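Local structure of 2-hydroxyisobutyryl-CoA synthetase (Aquincola tertiaricarbonis, 6HDY) at residues 160-170 against 210-220; 221-230 against 462-470. The protein belongs to the ANL superfamily of AMP-binding enzymes, pairing a large AMP-binding domain with a smaller C-terminal domain. One frame throughout, in Å; residues are numbered along the deposited sequence.

Interaction 1 of 2, residues 160-170 against 210-220; sequences IRPGDLVCVAA and LDTMKPAAFYG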
loop_
_atom_site.group_PDB
_atom_site.type_symbol
_atom_site.label_atom_id
_atom_site.label_comp_id
_atom_site.label_asym_id
_atom_site.label_seq_id
_atom_site.Cartn_x
_atom_site.Cartn_y
_atom_site.Cartn_z
ATOM N N ILE A 160 0.092 8.524 -21.278
ATOM C CA ILE A 160 0.693 7.368 -20.602
ATOM C C ILE A 160 0.365 6.129 -21.448
ATOM O O ILE A 160 -0.751 5.996 -21.956
ATOM C CB ILE A 160 0.291 7.218 -19.085
ATOM C CG1 ILE A 160 0.329 8.581 -18.334
ATOM C CG2 ILE A 160 1.186 6.184 -18.375
ATOM C CD1 ILE A 160 -0.335 8.575 -16.928
ATOM N N ARG A 161 1.354 5.257 -21.662
ATOM C CA ARG A 161 1.194 4.124 -22.574
ATOM C C ARG A 161 1.538 2.758 -22.025
ATOM O O ARG A 161 2.342 2.677 -21.097
ATOM C CB ARG A 161 2.064 4.385 -23.830
ATOM C CG ARG A 161 1.613 5.570 -24.696
ATOM C CD ARG A 161 0.295 5.303 -25.406
ATOM N NE ARG A 161 -0.125 6.441 -26.244
ATOM C CZ ARG A 161 -0.942 7.407 -25.852
ATOM N NH1 ARG A 161 -1.416 7.428 -24.607
ATOM N NH2 ARG A 161 -1.268 8.380 -26.687
ATOM N N PRO A 162 1.066 1.652 -22.672
ATOM C CA PRO A 162 1.509 0.314 -22.250
ATOM C C PRO A 162 3.040 0.224 -22.236
ATOM O O PRO A 162 3.708 0.781 -23.120
ATOM C CB PRO A 162 0.933 -0.608 -23.334
ATOM C CG PRO A 162 -0.261 0.106 -23.826
ATOM C CD PRO A 162 0.119 1.559 -23.804
ATOM N N GLY A 163 3.575 -0.403 -21.194
ATOM C CA GLY A 163 5.011 -0.573 -21.032
ATOM C C GLY A 163 5.688 0.558 -20.306
ATOM O O GLY A 163 6.839 0.411 -19.902
ATOM N N ASP A 164 5.011 1.706 -20.158
ATOM C CA ASP A 164 5.564 2.823 -19.385
ATOM C C ASP A 164 5.619 2.452 -17.906
ATOM O O ASP A 164 4.678 1.861 -17.373
ATOM C CB ASP A 164 4.682 4.057 -19.506
ATOM C CG ASP A 164 4.852 4.878 -20.768
ATOM O OD1 ASP A 164 5.872 4.672 -21.493
ATOM O OD2 ASP A 164 4.019 5.783 -20.992
ATOM N N LEU A 165 6.714 2.815 -17.242
ATOM C CA LEU A 165 6.882 2.595 -15.820
ATOM C C LEU A 165 6.116 3.722 -15.088
ATOM O O LEU A 165 6.417 4.912 -15.276
ATOM C CB LEU A 165 8.365 2.568 -15.431
ATOM C CG LEU A 165 8.618 2.273 -13.936
ATOM C CD1 LEU A 165 8.482 0.834 -13.657
ATOM C CD2 LEU A 165 10.004 2.686 -13.530
ATOM N N VAL A 166 5.093 3.334 -14.291
ATOM C CA VAL A 166 4.251 4.289 -13.571
ATOM C C VAL A 166 4.533 4.182 -12.089
ATOM O O VAL A 166 4.227 3.152 -11.486
ATOM C CB VAL A 166 2.739 4.102 -13.879
ATOM C CG1 VAL A 166 1.889 5.121 -13.104
ATOM C CG2 VAL A 166 2.467 4.198 -15.375
ATOM N N CYS A 167 5.110 5.240 -11.500
ATOM C CA CYS A 167 5.358 5.244 -10.074
ATOM C C CYS A 167 4.134 5.746 -9.334
ATOM O O CYS A 167 3.783 6.916 -9.481
ATOM C CB CYS A 167 6.592 6.061 -9.717
ATOM S SG CYS A 167 7.014 5.997 -7.958
ATOM N N VAL A 168 3.485 4.875 -8.526
ATOM C CA VAL A 168 2.333 5.270 -7.690
ATOM C C VAL A 168 2.876 5.527 -6.289
ATOM O O VAL A 168 3.177 4.597 -5.542
ATOM C CB VAL A 168 1.141 4.262 -7.739
ATOM C CG1 VAL A 168 -0.042 4.772 -6.920
ATOM C CG2 VAL A 168 0.708 4.037 -9.184
ATOM N N ALA A 169 3.081 6.806 -5.974
ATOM C CA ALA A 169 3.674 7.227 -4.713
ATOM C C ALA A 169 2.704 7.993 -3.798
ATOM O O ALA A 169 2.924 9.153 -3.454
ATOM C CB ALA A 169 4.950 8.025 -4.983
ATOM N N ALA A 170 1.615 7.329 -3.430
ATOM C CA ALA A 170 0.621 7.785 -2.451
ATOM C C ALA A 170 0.396 6.567 -1.555
ATOM O O ALA A 170 0.676 5.443 -1.988
ATOM C CB ALA A 170 -0.668 8.221 -3.138
ATOM N N LEU A 210 13.787 6.280 -8.318
ATOM C CA LEU A 210 13.405 7.095 -9.484
ATOM C C LEU A 210 14.621 7.387 -10.378
ATOM O O LEU A 210 14.485 7.440 -11.606
ATOM C CB LEU A 210 12.749 8.415 -9.053
ATOM C CG LEU A 210 11.492 8.322 -8.165
ATOM C CD1 LEU A 210 11.185 9.666 -7.552
ATOM C CD2 LEU A 210 10.292 7.808 -8.928
ATOM N N ASP A 211 15.804 7.583 -9.758
ATOM C CA ASP A 211 17.064 7.819 -10.462
ATOM C C ASP A 211 17.492 6.539 -11.185
ATOM O O ASP A 211 17.924 6.612 -12.328
ATOM C CB ASP A 211 18.156 8.268 -9.475
ATOM C CG ASP A 211 19.429 8.789 -10.142
ATOM O OD1 ASP A 211 19.421 9.951 -10.612
ATOM O OD2 ASP A 211 20.443 8.057 -10.137
ATOM N N THR A 212 17.347 5.364 -10.529
ATOM C CA THR A 212 17.694 4.068 -11.119
ATOM C C THR A 212 16.693 3.643 -12.211
ATOM O O THR A 212 17.108 3.357 -13.337
ATOM C CB THR A 212 17.818 2.994 -10.024
ATOM O OG1 THR A 212 18.733 3.428 -9.013
ATOM C CG2 THR A 212 18.244 1.627 -10.580
ATOM N N MET A 213 15.391 3.584 -11.865
ATOM C CA MET A 213 14.296 3.103 -12.725
ATOM C C MET A 213 13.905 4.041 -13.850
ATOM O O MET A 213 13.468 3.564 -14.888
ATOM C CB MET A 213 13.042 2.746 -11.891
ATOM C CG MET A 213 13.207 1.570 -10.948
ATOM S SD MET A 213 13.467 -0.034 -11.761
ATOM C CE MET A 213 14.751 -0.599 -10.758
ATOM N N LYS A 214 14.014 5.368 -13.641
ATOM C CA LYS A 214 13.664 6.409 -14.631
ATOM C C LYS A 214 12.202 6.237 -15.179
ATOM O O LYS A 214 12.010 5.945 -16.360
ATOM C CB LYS A 214 14.726 6.534 -15.759
ATOM C CG LYS A 214 16.160 6.670 -15.233
ATOM C CD LYS A 214 16.838 7.942 -15.686
ATOM C CE LYS A 214 18.328 7.933 -15.415
ATOM N NZ LYS A 214 18.671 8.542 -14.098
ATOM N N PRO A 215 11.160 6.435 -14.323
ATOM C CA PRO A 215 9.775 6.236 -14.785
ATOM C C PRO A 215 9.246 7.268 -15.758
ATOM O O PRO A 215 9.625 8.445 -15.699
ATOM C CB PRO A 215 8.971 6.280 -13.482
ATOM C CG PRO A 215 9.759 7.184 -12.610
ATOM C CD PRO A 215 11.183 6.778 -12.884
ATOM N N ALA A 216 8.325 6.835 -16.621
ATOM C CA ALA A 216 7.699 7.751 -17.564
ATOM C C ALA A 216 6.624 8.582 -16.866
ATOM O O ALA A 216 6.359 9.702 -17.301
ATOM C CB ALA A 216 7.100 6.983 -18.731
ATOM N N ALA A 217 5.994 8.031 -15.786
ATOM C CA ALA A 217 4.922 8.720 -15.081
ATOM C C ALA A 217 4.976 8.571 -13.565
ATOM O O ALA A 217 5.489 7.582 -13.042
ATOM C CB ALA A 217 3.562 8.299 -15.626
ATOM N N PHE A 218 4.488 9.605 -12.863
ATOM C CA PHE A 218 4.461 9.666 -11.398
ATOM C C PHE A 218 3.090 10.057 -10.946
ATOM O O PHE A 218 2.539 11.012 -11.481
ATOM C CB PHE A 218 5.455 10.718 -10.868
ATOM C CG PHE A 218 5.472 10.909 -9.363
ATOM C CD1 PHE A 218 4.600 11.801 -8.747
ATOM C CD2 PHE A 218 6.387 10.227 -8.572
ATOM C CE1 PHE A 218 4.623 11.978 -7.371
ATOM C CE2 PHE A 218 6.425 10.426 -7.197
ATOM C CZ PHE A 218 5.537 11.290 -6.605
ATOM N N TYR A 219 2.573 9.377 -9.906
ATOM C CA TYR A 219 1.310 9.726 -9.278
ATOM C C TYR A 219 1.498 9.985 -7.788
ATOM O O TYR A 219 2.150 9.194 -7.095
ATOM C CB TYR A 219 0.219 8.632 -9.491
ATOM C CG TYR A 219 -1.030 8.893 -8.664
ATOM C CD1 TYR A 219 -2.039 9.732 -9.132
ATOM C CD2 TYR A 219 -1.164 8.368 -7.382
ATOM C CE1 TYR A 219 -3.171 10.004 -8.361
ATOM C CE2 TYR A 219 -2.277 8.654 -6.591
ATOM C CZ TYR A 219 -3.279 9.467 -7.087
ATOM O OH TYR A 219 -4.339 9.774 -6.279
ATOM N N GLY A 220 0.828 11.033 -7.297
ATOM C CA GLY A 220 0.726 11.345 -5.877
ATOM C C GLY A 220 0.003 12.654 -5.670
ATOM O O GLY A 220 -0.775 13.061 -6.534
#
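Ile-160 opens the contact with its CD1 methyl against CB of Ala-217. After the type II turn from Arg-161 to Asp-164, the carboxylate of Asp-164 lies against the methyl of Ala-216; its OD2 also takes the backbone N of Arg-161, which ties off the turn. Leu-165 works twice: Leu-165 O accepts from Ala-217 N at 3.2 Å and, weakly, from Ala-216 N, while CG, set anti to the backbone N (chi1 -177°), brings Leu-165 CD2 across Pro-215 CB and tightly onto Met-213 CB at 3.5 Å. At the next step Cys-167 N donates to Ala-217 O at 2.8 Å. Val-166 turns to the face of Ala-217 and Cys-167 to that of Phe-218; there Cys-167 SG meets Leu-210 CD2 at 3.9 Å and stands obliquely beside the Phe-218 ring. Cys-167 O receives Tyr-219 N at 2.8 Å. Val-168 CG1 then touches Tyr-219 CD2, Ala-169 N binds Tyr-219 O, and the Ala-169 CB methyl presses on Phe-218 CE2 at 3.6 Å. Ala-170 CB finishes the row on Tyr-219 CE2. This is parallel pairing of neighbouring strands, 165-168 and 217-220, in the five-stranded parallel sheet of the AMP-binding domain, with Tyr-219 reaching the 8LQ pocket.

Interaction 2 of 2, residues 221-230 against 462-470; sequences TPSYAIHLAE and RTDFKARRV. With 8LQ ([[(2~{R},3~{S},4~{R},5~{R})-5-(6-aminopurin-9-yl)-3,4-bis(oxidanyl)oxolan-2-yl]methoxy-oxidanyl-phosphoryl] (3~{S})-3-oxidanylbutanoate), chain C.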
loop_
_atom_site.group_PDB
_atom_site.type_symbol
_atom_site.label_atom_id
_atom_site.label_comp_id
_atom_site.label_asym_id
_atom_site.label_seq_id
_atom_site.Cartn_x
_atom_site.Cartn_y
_atom_site.Cartn_z
ATOM N N THR A 221 0.299 13.346 -4.553
ATOM C CA THR A 221 -0.260 14.685 -4.282
ATOM C C THR A 221 0.699 15.750 -4.802
ATOM O O THR A 221 1.917 15.499 -4.819
ATOM C CB THR A 221 -0.562 14.941 -2.784
ATOM O OG1 THR A 221 0.654 14.917 -2.021
ATOM C CG2 THR A 221 -1.645 13.994 -2.202
ATOM N N PRO A 222 0.194 16.946 -5.217
ATOM C CA PRO A 222 1.118 18.016 -5.653
ATOM C C PRO A 222 2.121 18.398 -4.565
ATOM O O PRO A 222 3.250 18.733 -4.895
ATOM C CB PRO A 222 0.187 19.180 -6.018
ATOM C CG PRO A 222 -1.180 18.575 -6.153
ATOM C CD PRO A 222 -1.210 17.406 -5.236
ATOM N N SER A 223 1.716 18.301 -3.269
ATOM C CA SER A 223 2.550 18.562 -2.082
ATOM C C SER A 223 3.714 17.586 -2.027
ATOM O O SER A 223 4.840 18.010 -1.778
ATOM C CB SER A 223 1.740 18.412 -0.796
ATOM O OG SER A 223 0.832 19.484 -0.660
ATOM N N TYR A 224 3.437 16.286 -2.223
ATOM C CA TYR A 224 4.483 15.270 -2.199
ATOM C C TYR A 224 5.539 15.484 -3.268
ATOM O O TYR A 224 6.724 15.379 -2.956
ATOM C CB TYR A 224 3.939 13.840 -2.257
ATOM C CG TYR A 224 5.017 12.824 -1.941
ATOM C CD1 TYR A 224 6.002 13.096 -0.990
ATOM C CD2 TYR A 224 5.042 11.588 -2.566
ATOM C CE1 TYR A 224 6.975 12.155 -0.668
ATOM C CE2 TYR A 224 6.030 10.648 -2.269
ATOM C CZ TYR A 224 6.990 10.936 -1.317
ATOM O OH TYR A 224 7.958 10.019 -1.001
ATOM N N ALA A 225 5.128 15.785 -4.510
ATOM C CA ALA A 225 6.066 16.078 -5.593
ATOM C C ALA A 225 7.070 17.217 -5.181
ATOM O O ALA A 225 8.274 17.068 -5.374
ATOM C CB ALA A 225 5.295 16.475 -6.830
ATOM N N ILE A 226 6.578 18.291 -4.542
ATOM C CA ILE A 226 7.426 19.381 -4.065
ATOM C C ILE A 226 8.397 18.859 -3.002
ATOM O O ILE A 226 9.602 19.115 -3.114
ATOM C CB ILE A 226 6.621 20.647 -3.601
ATOM C CG1 ILE A 226 6.061 21.415 -4.817
ATOM C CG2 ILE A 226 7.495 21.614 -2.756
ATOM C CD1 ILE A 226 4.666 21.875 -4.632
ATOM N N HIS A 227 7.883 18.112 -1.994
ATOM C CA HIS A 227 8.708 17.577 -0.908
ATOM C C HIS A 227 9.803 16.639 -1.413
ATOM O O HIS A 227 10.947 16.715 -0.953
ATOM C CB HIS A 227 7.852 16.929 0.187
ATOM C CG HIS A 227 8.643 16.208 1.243
ATOM N ND1 HIS A 227 9.712 16.813 1.888
ATOM C CD2 HIS A 227 8.487 14.954 1.737
ATOM C CE1 HIS A 227 10.163 15.919 2.753
ATOM N NE2 HIS A 227 9.470 14.781 2.693
ATOM N N LEU A 228 9.452 15.792 -2.389
ATOM C CA LEU A 228 10.353 14.836 -3.018
ATOM C C LEU A 228 11.536 15.507 -3.750
ATOM O O LEU A 228 12.641 14.956 -3.715
ATOM C CB LEU A 228 9.548 13.894 -3.940
ATOM C CG LEU A 228 10.132 12.522 -4.220
ATOM C CD1 LEU A 228 10.337 11.732 -2.933
ATOM C CD2 LEU A 228 9.247 11.767 -5.182
ATOM N N ALA A 229 11.334 16.709 -4.354
ATOM C CA ALA A 229 12.421 17.453 -5.033
ATOM C C ALA A 229 13.455 17.974 -4.014
ATOM O O ALA A 229 14.659 17.977 -4.298
ATOM C CB ALA A 229 11.860 18.602 -5.856
ATOM N N GLU A 230 12.977 18.371 -2.805
ATOM C CA GLU A 230 13.835 18.844 -1.710
ATOM C C GLU A 230 14.601 17.651 -1.199
ATOM O O GLU A 230 15.792 17.771 -0.944
ATOM C CB GLU A 230 13.032 19.454 -0.557
ATOM C CG GLU A 230 12.219 20.684 -0.919
ATOM C CD GLU A 230 11.205 21.082 0.135
ATOM O OE1 GLU A 230 10.837 22.277 0.173
ATOM O OE2 GLU A 230 10.778 20.208 0.925
ATOM N N ARG A 462 6.877 19.145 6.072
ATOM C CA ARG A 462 6.458 18.812 4.710
ATOM C C ARG A 462 5.578 17.535 4.847
ATOM O O ARG A 462 5.524 16.939 5.936
ATOM C CB ARG A 462 7.684 18.527 3.795
ATOM C CG ARG A 462 8.813 19.595 3.739
ATOM C CD ARG A 462 8.325 21.013 3.583
ATOM N NE ARG A 462 9.287 21.913 2.949
ATOM C CZ ARG A 462 9.820 22.991 3.526
ATOM N NH1 ARG A 462 9.542 23.286 4.792
ATOM N NH2 ARG A 462 10.643 23.776 2.845
ATOM N N THR A 463 4.891 17.125 3.766
ATOM C CA THR A 463 4.033 15.927 3.748
ATOM C C THR A 463 4.084 15.175 2.412
ATOM O O THR A 463 4.291 15.794 1.359
ATOM C CB THR A 463 2.554 16.247 4.152
ATOM O OG1 THR A 463 1.794 15.024 4.184
ATOM C CG2 THR A 463 1.869 17.244 3.209
ATOM N N ASP A 464 3.824 13.848 2.478
ATOM C CA ASP A 464 3.683 12.952 1.337
ATOM C C ASP A 464 2.196 12.735 0.999
ATOM O O ASP A 464 1.870 11.952 0.098
ATOM C CB ASP A 464 4.398 11.609 1.566
ATOM C CG ASP A 464 4.038 10.832 2.808
ATOM O OD1 ASP A 464 2.952 11.093 3.388
ATOM O OD2 ASP A 464 4.836 9.965 3.205
ATOM N N PHE A 465 1.303 13.444 1.747
ATOM C CA PHE A 465 -0.151 13.426 1.618
ATOM C C PHE A 465 -0.695 14.845 1.327
ATOM O O PHE A 465 -0.111 15.534 0.491
ATOM C CB PHE A 465 -0.822 12.756 2.840
ATOM C CG PHE A 465 -2.244 12.278 2.602
ATOM C CD1 PHE A 465 -2.565 11.523 1.478
ATOM C CD2 PHE A 465 -3.259 12.581 3.506
ATOM C CE1 PHE A 465 -3.875 11.085 1.259
ATOM C CE2 PHE A 465 -4.579 12.174 3.267
ATOM C CZ PHE A 465 -4.872 11.406 2.157
ATOM N N LYS A 466 -1.809 15.257 1.962
ATOM C CA LYS A 466 -2.438 16.548 1.720
ATOM C C LYS A 466 -1.906 17.605 2.675
ATOM O O LYS A 466 -1.839 17.379 3.885
ATOM C CB LYS A 466 -3.971 16.445 1.845
ATOM C CG LYS A 466 -4.591 15.323 1.018
ATOM C CD LYS A 466 -6.102 15.195 1.260
ATOM C CE LYS A 466 -6.679 14.037 0.451
ATOM N NZ LYS A 466 -8.165 14.104 0.381
ATOM N N ALA A 467 -1.545 18.761 2.135
ATOM C CA ALA A 467 -1.036 19.869 2.931
ATOM C C ALA A 467 -2.162 20.542 3.763
ATOM O O ALA A 467 -3.155 21.015 3.203
ATOM C CB ALA A 467 -0.352 20.886 2.030
ATOM N N ARG A 468 -2.001 20.556 5.100
ATOM C CA ARG A 468 -2.956 21.190 6.024
ATOM C C ARG A 468 -2.272 22.457 6.545
ATOM O O ARG A 468 -1.541 22.419 7.542
ATOM C CB ARG A 468 -3.378 20.240 7.169
ATOM C CG ARG A 468 -3.652 18.773 6.777
ATOM C CD ARG A 468 -4.964 18.546 6.036
ATOM N NE ARG A 468 -5.263 17.113 5.920
ATOM C CZ ARG A 468 -6.173 16.586 5.101
ATOM N NH1 ARG A 468 -6.881 17.366 4.291
ATOM N NH2 ARG A 468 -6.372 15.275 5.078
ATOM N N ARG A 469 -2.443 23.560 5.806
ATOM C CA ARG A 469 -1.745 24.822 6.104
ATOM C C ARG A 469 -2.519 25.780 6.999
ATOM O O ARG A 469 -1.931 26.739 7.493
ATOM C CB ARG A 469 -1.285 25.529 4.814
ATOM C CG ARG A 469 -0.183 24.736 4.134
ATOM C CD ARG A 469 0.484 25.475 3.000
ATOM N NE ARG A 469 1.539 24.643 2.419
ATOM C CZ ARG A 469 1.421 23.951 1.293
ATOM N NH1 ARG A 469 0.308 24.023 0.574
ATOM N NH2 ARG A 469 2.421 23.195 0.865
ATOM N N VAL A 470 -3.811 25.513 7.245
ATOM C CA VAL A 470 -4.600 26.387 8.106
ATOM C C VAL A 470 -4.619 25.873 9.542
ATOM O O VAL A 470 -4.935 24.705 9.782
ATOM C CB VAL A 470 -6.007 26.677 7.541
ATOM C CG1 VAL A 470 -6.825 27.515 8.518
ATOM C CG2 VAL A 470 -5.908 27.385 6.198
HETATM N N9 8LQ C . -9.469 17.277 -4.026
HETATM C C8 8LQ C . -9.231 16.064 -4.550
HETATM N N7 8LQ C . -8.669 16.218 -5.744
HETATM C C5 8LQ C . -8.576 17.537 -5.983
HETATM C C6 8LQ C . -8.050 18.262 -6.994
HETATM N N6 8LQ C . -7.551 17.618 -8.037
HETATM N N1 8LQ C . -8.056 19.609 -6.980
HETATM C C2 8LQ C . -8.578 20.303 -5.886
HETATM N N3 8LQ C . -9.047 19.539 -4.827
HETATM C C4 8LQ C . -9.067 18.188 -4.908
HETATM C CAA 8LQ C . -9.209 9.737 -4.000
HETATM C CAZ 8LQ C . -8.737 10.995 -4.777
HETATM O OAE 8LQ C . -7.365 11.248 -4.489
HETATM C CAL 8LQ C . -9.553 12.252 -4.417
HETATM C CAS 8LQ C . -9.522 12.506 -2.905
HETATM O OAC 8LQ C . -8.534 13.021 -2.389
HETATM O OAQ 8LQ C . -10.620 12.043 -2.205
HETATM P PBC 8LQ C . -10.926 12.455 -0.690
HETATM O OAH 8LQ C . -9.717 11.847 0.140
HETATM O OAD 8LQ C . -12.240 11.992 -0.210
HETATM O "O5'" 8LQ C . -10.883 14.035 -0.700
HETATM C "C5'" 8LQ C . -11.718 14.691 -1.652
HETATM C "C4'" 8LQ C . -11.525 16.182 -1.547
HETATM O "O4'" 8LQ C . -10.132 16.506 -1.808
HETATM C "C3'" 8LQ C . -12.284 16.796 -2.644
HETATM O "O3'" 8LQ C . -13.668 17.008 -2.244
HETATM C "C2'" 8LQ C . -11.517 18.106 -2.831
HETATM O "O2'" 8LQ C . -11.812 19.070 -1.743
HETATM C "C1'" 8LQ C . -10.089 17.625 -2.705
HETATM O O HOH W 1 1.463 11.408 -2.576
HETATM O O HOH W 2 5.220 18.677 1.527
#
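Thr-221, at the N-cap of helix 222-234, meets the backbone of Phe-465 through its hydroxyl. With chi1 at 64°, Thr-221 OG1 sits between the backbone N and the carbonyl carbon; there it donates to Phe-465 O at 2.7 Å, from above the carbonyl plane, and accepts the capping bond from Tyr-224 N. A water bridges Thr-221 N and Asp-464 O beside it. Ser-223 brings OG to 3.3 Å from Ala-467 CB, though its hydrogen bond goes to Glu-252.

Further along the helix two rings receive aliphatic carbons. Asp-464 CB lies over one face of Tyr-224, 3.6 Å from the centroid and displaced toward CD1 and CE1, a CH-pi contact; the carboxylate turns away, and OD2 takes Gly-198 N. Arg-462 CB covers a face of the His-227 ring in the same manner, 3.7 Å from its centroid; His-227 ND1, beside Arg-462 CB and CG, is buried with no partner in the model. The arginine chain then bends at chi2 (-46°), which carries its guanidinium on to Glu-230. Arg-462 NE reaches Glu-230 OE2 at 3.0 Å, on the syn lone pair, and Arg-462 NH2 reaches Glu-230 OE1 at 3.1 Å from above the carboxylate plane: a side-on, two-nitrogen salt bridge with the two planes 49° apart. Arg-462 NH1 donates to Ile-460 O and pairs with Glu-418.

Lys-466 turns its CB away from the helix, and Lys-466 NZ donates to OAH and OAC of 8LQ, OAH at 2.7 Å. A positive amine at this oxygen probably offsets phosphate charge. The C-terminal-domain segment that binds helix 222-234 thus also carries the lysine that bonds to 8LQ.

Interactions 1 and 2 run in series: strand 217-220 ends at Gly-220, and Thr-221 begins the next segment, leading into helix 222-234. Their centres are 18 Å apart, yet the two contacts touch. Phe-218 and Leu-210 pack on the helix, with Phe-218 CE2 and Leu-210 CD1 each 3.7 Å from Leu-228 CD2, while Ala-169 O comes to 3.3 Å from Tyr-224 CD2. Residues of interaction 1 thus pack against the helix on which segment 462-470 lies. Both contacts reach 8LQ: Tyr-219 of interaction 1 has its side chain about 4 Å from the ligand, and Lys-466 of interaction 2 binds it directly.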